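Local coordinates for molybdenum ABC transporter, periplasmic molybdenum-binding protein (Vibrio cholerae, PDB 4RXL) that binds tungstate in its cleft and probably captures molybdate or tungstate in the periplasm for delivery to an ABC transporter, at residues I8-S12 with L43-I47; L72-K77 with L199-N203; V153-L157 with I169-D174. All blocks are in the same frame, centred on the assembly; numbering follows the deposited sequence.

Contact 1 of 3, residues I8-S12 with L43-I47. With WO4 (tungstate(VI)ion), chain B.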
loop_
_atom_site.group_PDB
_atom_site.type_symbol
_atom_site.label_atom_id
_atom_site.label_comp_id
_atom_site.label_asym_id
_atom_site.label_seq_id
_atom_site.Cartn_x
_atom_site.Cartn_y
_atom_site.Cartn_z
ATOM N N ILE A 8 -2.219 -2.138 16.302
ATOM C CA ILE A 8 -1.407 -2.007 15.124
ATOM C C ILE A 8 -2.214 -1.298 14.043
ATOM O O ILE A 8 -3.273 -1.776 13.618
ATOM C CB ILE A 8 -0.955 -3.380 14.607
ATOM C CG1 ILE A 8 -0.096 -4.085 15.642
ATOM C CG2 ILE A 8 -0.191 -3.207 13.296
ATOM C CD1 ILE A 8 0.068 -5.560 15.373
ATOM N N TYR A 9 -1.698 -0.174 13.581
ATOM C CA TYR A 9 -2.303 0.588 12.486
ATOM C C TYR A 9 -1.475 0.317 11.257
ATOM O O TYR A 9 -0.270 0.548 11.292
ATOM C CB TYR A 9 -2.262 2.080 12.840
ATOM C CG TYR A 9 -3.414 2.578 13.690
ATOM C CD1 TYR A 9 -3.741 1.966 14.880
ATOM C CD2 TYR A 9 -4.168 3.677 13.289
ATOM C CE1 TYR A 9 -4.824 2.372 15.659
ATOM C CE2 TYR A 9 -5.223 4.127 14.056
ATOM C CZ TYR A 9 -5.545 3.486 15.233
ATOM O OH TYR A 9 -6.608 3.950 15.974
ATOM N N ALA A 10 -2.052 -0.171 10.157
ATOM C CA ALA A 10 -1.270 -0.556 8.988
ATOM C C ALA A 10 -1.961 -0.180 7.693
ATOM O O ALA A 10 -3.166 -0.385 7.538
ATOM C CB ALA A 10 -0.994 -2.044 8.985
ATOM N N ALA A 11 -1.166 0.307 6.739
ATOM C CA ALA A 11 -1.614 0.536 5.383
ATOM C C ALA A 11 -2.466 -0.626 4.865
ATOM O O ALA A 11 -2.158 -1.814 5.073
ATOM C CB ALA A 11 -0.407 0.692 4.488
ATOM N N SER A 12 -3.523 -0.301 4.158
ATOM C CA SER A 12 -4.385 -1.300 3.615
ATOM C C SER A 12 -3.675 -2.368 2.794
ATOM O O SER A 12 -4.092 -3.519 2.817
ATOM C CB SER A 12 -5.459 -0.665 2.761
ATOM O OG SER A 12 -6.276 0.186 3.572
ATOM N N LEU A 43 -4.495 6.955 8.564
ATOM C CA LEU A 43 -4.031 6.324 9.802
ATOM C C LEU A 43 -3.109 7.261 10.557
ATOM O O LEU A 43 -3.248 7.456 11.776
ATOM C CB LEU A 43 -3.325 5.012 9.490
ATOM C CG LEU A 43 -4.175 3.922 8.851
ATOM C CD1 LEU A 43 -3.303 2.746 8.447
ATOM C CD2 LEU A 43 -5.253 3.458 9.788
ATOM N N ALA A 44 -2.139 7.830 9.862
ATOM C CA ALA A 44 -1.200 8.750 10.510
ATOM C C ALA A 44 -1.877 9.933 11.179
ATOM O O ALA A 44 -1.482 10.360 12.273
ATOM C CB ALA A 44 -0.166 9.260 9.511
ATOM N N ARG A 45 -2.888 10.502 10.517
ATOM C CA ARG A 45 -3.591 11.658 11.015
ATOM C C ARG A 45 -4.439 11.320 12.224
ATOM O O ARG A 45 -4.588 12.121 13.119
ATOM C CB ARG A 45 -4.431 12.319 9.913
ATOM C CG ARG A 45 -3.540 12.972 8.888
ATOM C CD ARG A 45 -4.276 13.396 7.652
ATOM N NE ARG A 45 -3.503 14.409 6.922
ATOM C CZ ARG A 45 -3.559 14.625 5.607
ATOM N NH1 ARG A 45 -4.323 13.879 4.813
ATOM N NH2 ARG A 45 -2.820 15.598 5.080
ATOM N N GLN A 46 -4.919 10.089 12.239
ATOM C CA GLN A 46 -5.644 9.580 13.400
ATOM C C GLN A 46 -4.750 9.420 14.609
ATOM O O GLN A 46 -5.091 9.855 15.721
ATOM C CB GLN A 46 -6.172 8.206 13.064
ATOM C CG GLN A 46 -7.366 8.202 12.163
ATOM C CD GLN A 46 -8.456 7.607 12.939
ATOM O OE1 GLN A 46 -8.646 6.391 12.915
ATOM N NE2 GLN A 46 -9.051 8.417 13.789
ATOM N N ILE A 47 -3.580 8.799 14.365
ATOM C CA ILE A 47 -2.546 8.720 15.417
ATOM C C ILE A 47 -2.153 10.113 15.969
ATOM O O ILE A 47 -2.051 10.318 17.170
ATOM C CB ILE A 47 -1.318 7.967 14.904
ATOM C CG1 ILE A 47 -1.686 6.505 14.575
ATOM C CG2 ILE A 47 -0.163 8.038 15.889
ATOM C CD1 ILE A 47 -0.651 5.755 13.770
HETATM W W WO4 B . -2.090 2.293 1.023
HETATM O O1 WO4 B . -4.074 2.272 0.691
HETATM O O2 WO4 B . -0.960 3.050 -0.504
HETATM O O3 WO4 B . -1.710 3.404 2.712
HETATM O O4 WO4 B . -1.419 0.362 1.316
#
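Tyr9 and Leu43 meet in a buried apolar contact between strand 6-11 and helix 40-49, on one face of the sheet. The short helix axis of 43-47 runs roughly antiparallel to strand 8-11, at 152° between their N-to-C directions. The two axes come within 9.4 Å. No hydrogen bond joins the segments; the contact is made by side chains on one another and on the strand backbone.

Tyr9 carries the strand side. Its ring meets the helix mainly through CD2. Leu43 CD2 lies 3.7 Å from Tyr9 CD2, and Ile47 CG1 4.0 Å from Tyr9 CD2. Both approach obliquely, from opposite sides of the ring plane. Leu43 and Ile47 are one helical turn apart, joined by the backbone bond from Ile47 N to Leu43 O, and flank that ring atom. Gln46 is more peripheral. Its OE1 sits near the ring plane at the edge, 4.3 Å from Tyr9 CE2.

With CG anti to the carbonyl carbon (chi1 -63°), Leu43 reaches the strand by two branches. CD2 touches the ring, while CD1 meets the strand backbone. Leu43 CD1 is 3.3 Å from Ala10 O and 3.7 Å from Ala11 N. The side chain of Ala10 points away from the helix, toward the other face of the sheet, where it touches Tyr37.

Strand 6-11 lies between strands 33-38 and 55-57, parallel to both. Leu43 also packs on Val36 and Phe56 of these neighbours. At the end of the strand the chain reaches the ligand, with Ala11 CB 3.3 Å from tungstate O4. Ser13 OG and Ser40 OG are hydrogen-bonded to the same ion. A parallel strand leading to the cleft, with a helix laid against it, is the alpha/beta arrangement of a periplasmic binding protein lobe.

Contact 2 of 3, residues L72-K77 with L199-N203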
loop_
_atom_site.group_PDB
_atom_site.type_symbol
_atom_site.label_atom_id
_atom_site.label_comp_id
_atom_site.label_asym_id
_atom_site.label_seq_id
_atom_site.Cartn_x
_atom_site.Cartn_y
_atom_site.Cartn_z
ATOM N N LEU A 72 5.904 12.223 17.926
ATOM C CA LEU A 72 5.176 11.052 18.411
ATOM C C LEU A 72 5.926 9.734 18.247
ATOM O O LEU A 72 5.531 8.733 18.837
ATOM C CB LEU A 72 3.841 10.930 17.682
ATOM C CG LEU A 72 2.975 12.184 17.804
ATOM C CD1 LEU A 72 1.843 12.179 16.794
ATOM C CD2 LEU A 72 2.469 12.342 19.238
ATOM N N VAL A 73 6.960 9.723 17.411
ATOM C CA VAL A 73 7.841 8.566 17.231
ATOM C C VAL A 73 9.265 9.100 17.290
ATOM O O VAL A 73 9.542 10.101 16.672
ATOM C CB VAL A 73 7.622 7.915 15.859
ATOM C CG1 VAL A 73 8.565 6.733 15.675
ATOM C CG2 VAL A 73 6.173 7.495 15.699
ATOM N N LYS A 74 10.158 8.440 18.020
ATOM C CA LYS A 74 11.572 8.833 18.009
ATOM C C LYS A 74 12.217 8.344 16.707
ATOM O O LYS A 74 11.841 7.304 16.195
ATOM C CB LYS A 74 12.295 8.281 19.239
ATOM C CG LYS A 74 11.662 8.737 20.543
ATOM C CD LYS A 74 12.141 7.946 21.744
ATOM C CE LYS A 74 11.460 8.473 23.001
ATOM N NZ LYS A 74 11.854 7.739 24.233
ATOM N N PRO A 75 13.186 9.101 16.153
ATOM C CA PRO A 75 13.692 8.787 14.816
ATOM C C PRO A 75 14.324 7.393 14.705
ATOM O O PRO A 75 14.269 6.779 13.646
ATOM C CB PRO A 75 14.736 9.891 14.565
ATOM C CG PRO A 75 14.420 10.965 15.553
ATOM C CD PRO A 75 13.908 10.233 16.756
ATOM N N ASN A 76 14.921 6.901 15.794
ATOM C CA ASN A 76 15.484 5.544 15.794
ATOM C C ASN A 76 14.512 4.403 16.106
ATOM O O ASN A 76 14.922 3.250 16.259
ATOM C CB ASN A 76 16.687 5.462 16.750
ATOM C CG ASN A 76 16.314 5.584 18.228
ATOM O OD1 ASN A 76 15.182 5.908 18.572
ATOM N ND2 ASN A 76 17.283 5.330 19.111
ATOM N N LYS A 77 13.225 4.709 16.194
ATOM C CA LYS A 77 12.200 3.677 16.358
ATOM C C LYS A 77 11.389 3.430 15.088
ATOM O O LYS A 77 10.263 2.912 15.160
ATOM C CB LYS A 77 11.279 4.074 17.517
ATOM C CG LYS A 77 11.993 4.133 18.860
ATOM C CD LYS A 77 12.133 2.754 19.478
ATOM C CE LYS A 77 13.228 2.666 20.518
ATOM N NZ LYS A 77 13.515 1.232 20.803
ATOM N N LEU A 199 8.069 0.661 9.564
ATOM C CA LEU A 199 7.393 0.220 10.757
ATOM C C LEU A 199 7.833 1.169 11.851
ATOM O O LEU A 199 9.040 1.258 12.155
ATOM C CB LEU A 199 7.800 -1.207 11.075
ATOM C CG LEU A 199 7.530 -1.768 12.468
ATOM C CD1 LEU A 199 6.033 -1.902 12.714
ATOM C CD2 LEU A 199 8.246 -3.095 12.626
ATOM N N ALA A 200 6.872 1.883 12.429
ATOM C CA ALA A 200 7.143 2.843 13.498
ATOM C C ALA A 200 6.662 2.310 14.842
ATOM O O ALA A 200 5.518 1.854 14.964
ATOM C CB ALA A 200 6.468 4.160 13.172
ATOM N N GLN A 201 7.504 2.390 15.858
ATOM C CA GLN A 201 7.144 1.949 17.174
ATOM C C GLN A 201 6.782 3.217 17.962
ATOM O O GLN A 201 7.647 4.076 18.172
ATOM C CB GLN A 201 8.341 1.218 17.801
ATOM C CG GLN A 201 8.029 0.476 19.080
ATOM C CD GLN A 201 9.276 -0.135 19.718
ATOM O OE1 GLN A 201 10.133 -0.672 19.016
ATOM N NE2 GLN A 201 9.385 -0.039 21.045
ATOM N N LEU A 202 5.539 3.347 18.410
ATOM C CA LEU A 202 5.043 4.598 18.975
ATOM C C LEU A 202 5.236 4.732 20.495
ATOM O O LEU A 202 4.938 5.772 21.086
ATOM C CB LEU A 202 3.570 4.777 18.585
ATOM C CG LEU A 202 3.375 5.078 17.098
ATOM C CD1 LEU A 202 2.282 4.229 16.502
ATOM C CD2 LEU A 202 3.068 6.557 16.911
ATOM N N ASN A 203 5.751 3.696 21.141
ATOM C CA ASN A 203 6.046 3.750 22.557
ATOM C C ASN A 203 7.083 2.682 22.901
ATOM O O ASN A 203 7.488 1.915 22.009
ATOM C CB ASN A 203 4.769 3.605 23.404
ATOM C CG ASN A 203 4.011 2.321 23.122
ATOM O OD1 ASN A 203 4.557 1.222 23.223
ATOM N ND2 ASN A 203 2.737 2.455 22.779
HETATM O O HOH W 1 8.710 6.012 19.763
HETATM O O HOH W 2 10.529 0.164 14.691
HETATM O O HOH W 3 12.527 -1.755 19.802
#
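Val73 and Leu202 form the tight part of this contact, between the loop ahead of strand 78-91 and the end of strand 195-201. Val73 CG2 presses against Leu202 CD2 at 3.5 Å, closer than usual for two carbons. Val73 CG1 lies anti to the backbone N (chi1 179°) and rests against the strand. Val73 CG1 is 3.8 Å from Gln201 O and also meets the Ala200 methyl.

One direct hydrogen bond ties the backbones. Gln201 N donates to Lys77 O at 2.9 Å, nearly along the C=O axis and with an N-H...O angle of 161°. It continues, just ahead of strand 78-91, the antiparallel pairing of that strand with 195-201, where Leu199 pairs with Val79. Ala200 CA adds a CA-H...O contact to Lys77 O.

The Lys77 side chain is looser and lies among waters. It bends at chi2 (-81°) and passes obliquely by the Gln201 amide, with Lys77 CD 4.0 Å from Gln201 OE1. One water bridges Lys77 O and Leu199 O. Another donates to Gln201 OE1 and is weakly held by Lys77 NZ. A third donates to Gln201 O and has a weak bond from Lys74 N. Gln201 NE2 donates to Asn203 O at 2.9 Å.

Leu67 and Val68 of helix 61-69 pack on Val73. Helix 206-215 meets Leu199 and Gln201, while strand 55-57 runs antiparallel beside strand 195-201.

Contact 3 of 3, residues V153-L157 with I169-D174. With WO4 (tungstate(VI)ion), chain B.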
loop_
_atom_site.group_PDB
_atom_site.type_symbol
_atom_site.label_atom_id
_atom_site.label_comp_id
_atom_site.label_asym_id
_atom_site.label_seq_id
_atom_site.Cartn_x
_atom_site.Cartn_y
_atom_site.Cartn_z
ATOM N N VAL A 153 -5.871 1.768 -1.190
ATOM C CA VAL A 153 -5.577 0.987 -2.373
ATOM C C VAL A 153 -6.482 -0.239 -2.505
ATOM O O VAL A 153 -6.760 -0.660 -3.617
ATOM C CB VAL A 153 -4.096 0.628 -2.427
ATOM C CG1 VAL A 153 -3.717 -0.451 -1.448
ATOM C CG2 VAL A 153 -3.715 0.250 -3.848
ATOM N N ARG A 154 -6.967 -0.813 -1.405
ATOM C CA ARG A 154 -7.845 -1.957 -1.517
ATOM C C ARG A 154 -9.225 -1.581 -2.037
ATOM O O ARG A 154 -9.876 -2.390 -2.691
ATOM C CB ARG A 154 -7.878 -2.728 -0.199
ATOM C CG ARG A 154 -6.541 -3.397 0.127
ATOM C CD ARG A 154 -6.195 -4.511 -0.850
ATOM N NE ARG A 154 -4.965 -5.260 -0.544
ATOM C CZ ARG A 154 -4.907 -6.351 0.211
ATOM N NH1 ARG A 154 -6.005 -6.840 0.773
ATOM N NH2 ARG A 154 -3.736 -6.956 0.414
ATOM N N LEU A 155 -9.664 -0.353 -1.783
ATOM C CA LEU A 155 -10.931 0.105 -2.336
ATOM C C LEU A 155 -10.781 0.358 -3.832
ATOM O O LEU A 155 -11.730 0.187 -4.578
ATOM C CB LEU A 155 -11.414 1.346 -1.604
ATOM C CG LEU A 155 -11.868 1.091 -0.147
ATOM C CD1 LEU A 155 -12.021 2.415 0.589
ATOM C CD2 LEU A 155 -13.156 0.283 -0.039
ATOM N N ALA A 156 -9.584 0.791 -4.247
ATOM C CA ALA A 156 -9.281 0.904 -5.672
ATOM C C ALA A 156 -9.304 -0.481 -6.323
ATOM O O ALA A 156 -9.920 -0.675 -7.380
ATOM C CB ALA A 156 -7.921 1.559 -5.872
ATOM N N LEU A 157 -8.592 -1.439 -5.736
ATOM C CA LEU A 157 -8.668 -2.825 -6.187
ATOM C C LEU A 157 -10.107 -3.322 -6.357
ATOM O O LEU A 157 -10.442 -3.892 -7.398
ATOM C CB LEU A 157 -7.914 -3.726 -5.203
ATOM C CG LEU A 157 -7.922 -5.232 -5.478
ATOM C CD1 LEU A 157 -7.168 -5.549 -6.751
ATOM C CD2 LEU A 157 -7.313 -5.958 -4.305
ATOM N N ILE A 169 -4.720 1.252 -10.691
ATOM C CA ILE A 169 -3.322 1.226 -10.291
ATOM C C ILE A 169 -3.232 0.817 -8.818
ATOM O O ILE A 169 -3.706 1.502 -7.942
ATOM C CB ILE A 169 -2.603 2.558 -10.570
ATOM C CG1 ILE A 169 -2.585 2.835 -12.067
ATOM C CG2 ILE A 169 -1.169 2.493 -10.039
ATOM C CD1 ILE A 169 -2.171 4.250 -12.415
ATOM N N VAL A 170 -2.601 -0.327 -8.573
ATOM C CA VAL A 170 -2.482 -0.892 -7.267
ATOM C C VAL A 170 -1.057 -1.418 -7.093
ATOM O O VAL A 170 -0.220 -1.312 -8.003
ATOM C CB VAL A 170 -3.527 -2.000 -6.993
ATOM C CG1 VAL A 170 -4.947 -1.468 -7.090
ATOM C CG2 VAL A 170 -3.319 -3.173 -7.926
ATOM N N TYR A 171 -0.772 -2.009 -5.932
ATOM C CA TYR A 171 0.495 -2.696 -5.773
ATOM C C TYR A 171 0.460 -4.100 -6.334
ATOM O O TYR A 171 -0.594 -4.726 -6.471
ATOM C CB TYR A 171 0.922 -2.736 -4.317
ATOM C CG TYR A 171 0.942 -1.396 -3.639
ATOM C CD1 TYR A 171 1.994 -0.527 -3.866
ATOM C CD2 TYR A 171 -0.034 -1.018 -2.725
ATOM C CE1 TYR A 171 2.049 0.715 -3.216
ATOM C CE2 TYR A 171 0.028 0.197 -2.059
ATOM C CZ TYR A 171 1.082 1.043 -2.301
ATOM O OH TYR A 171 1.136 2.272 -1.740
ATOM N N LYS A 172 1.641 -4.601 -6.674
ATOM C CA LYS A 172 1.849 -5.970 -7.120
ATOM C C LYS A 172 1.219 -6.947 -6.139
ATOM O O LYS A 172 0.543 -7.887 -6.546
ATOM C CB LYS A 172 3.348 -6.248 -7.285
ATOM C CG LYS A 172 3.738 -7.693 -7.542
ATOM C CD LYS A 172 3.373 -8.158 -8.925
ATOM C CE LYS A 172 4.024 -9.504 -9.216
ATOM N NZ LYS A 172 5.514 -9.456 -9.095
ATOM N N THR A 173 1.395 -6.699 -4.848
ATOM C CA THR A 173 0.857 -7.600 -3.812
ATOM C C THR A 173 -0.660 -7.612 -3.796
ATOM O O THR A 173 -1.265 -8.628 -3.462
ATOM C CB THR A 173 1.391 -7.234 -2.429
ATOM O OG1 THR A 173 1.093 -5.864 -2.201
ATOM C CG2 THR A 173 2.888 -7.475 -2.321
ATOM N N ASP A 174 -1.305 -6.507 -4.176
ATOM C CA ASP A 174 -2.774 -6.462 -4.193
ATOM C C ASP A 174 -3.279 -7.327 -5.352
ATOM O O ASP A 174 -4.191 -8.137 -5.197
ATOM C CB ASP A 174 -3.290 -5.035 -4.363
ATOM C CG ASP A 174 -2.836 -4.095 -3.277
ATOM O OD1 ASP A 174 -2.935 -4.429 -2.073
ATOM O OD2 ASP A 174 -2.395 -3.006 -3.643
HETATM W W WO4 B . -2.090 2.293 1.023
HETATM O O1 WO4 B . -4.074 2.272 0.691
HETATM O O2 WO4 B . -0.960 3.050 -0.504
HETATM O O3 WO4 B . -1.710 3.404 2.712
HETATM O O4 WO4 B . -1.419 0.362 1.316
HETATM O O HOH W 4 -1.201 -5.938 -0.883
#
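Arg154 and Asp174 form a salt bridge between helix 153-161 and the strand-to-helix junction 168-177, beside the tungstate pocket of this periplasmic binding protein fold. The guanidinium and carboxylate planes stand 84° apart. Arg154 NE donates to Asp174 OD1 at 2.7 Å. The oxygen lies at the guanidinium edge, but the donor comes from above the carboxylate plane. A bend at chi2 (-67°) swings the arginine toward this partner. Arg154 NH1 is also held by Asn16 OD1.

The other oxygen, OD2, turns back to the backbone N of Tyr171. That N-H meets it on the anti side, tilted out of the carboxylate plane. Tyr171 is the N-cap residue of helix 172-177, so this bond ties the first turn back to its start. Both Val153 methyls lie near OD2, on the same side of the carboxylate plane as Arg154 NE.

Val153 points at the strand. Val153 CG2 lies 3.9 Å from Val170 CG1, while Val153 CG1 meets the edge of the Tyr171 ring at CE2, 3.8 Å away. Leu157 CB also packs on Val170 CG1.

Both segments grip the ion. Val153 N at the helix start donates to tungstate O1 at 2.6 Å, nearly straight at 168°. Tyr171 OH donates to tungstate O2, which lies in the ring plane. One water accepts from Arg154 NH2 and Thr173 OG1 and donates to Asp174 OD1 at 2.6 Å.

How the contacts relate
Contacts 1 and 3 meet at the tungstate, with centres about 17 Å apart. Contact 1 reaches the ion from the end of strand 6-11. Contact 3 reaches it from the start of helix 153-161 and from Tyr171. The two touch directly where Ser12 O lies 3.6 Å from Arg154 CG. Contact 2 is remote from the ion, with the Ala200 side chain about 13 Å from it. It joins contact 1 through packing of Ile47 CG2 on Leu202 CD2, 3.7 Å apart. Contacts 2 and 3 do not touch, and their nearest atoms are about 13 Å apart. All three contacts reach the same mixed sheet.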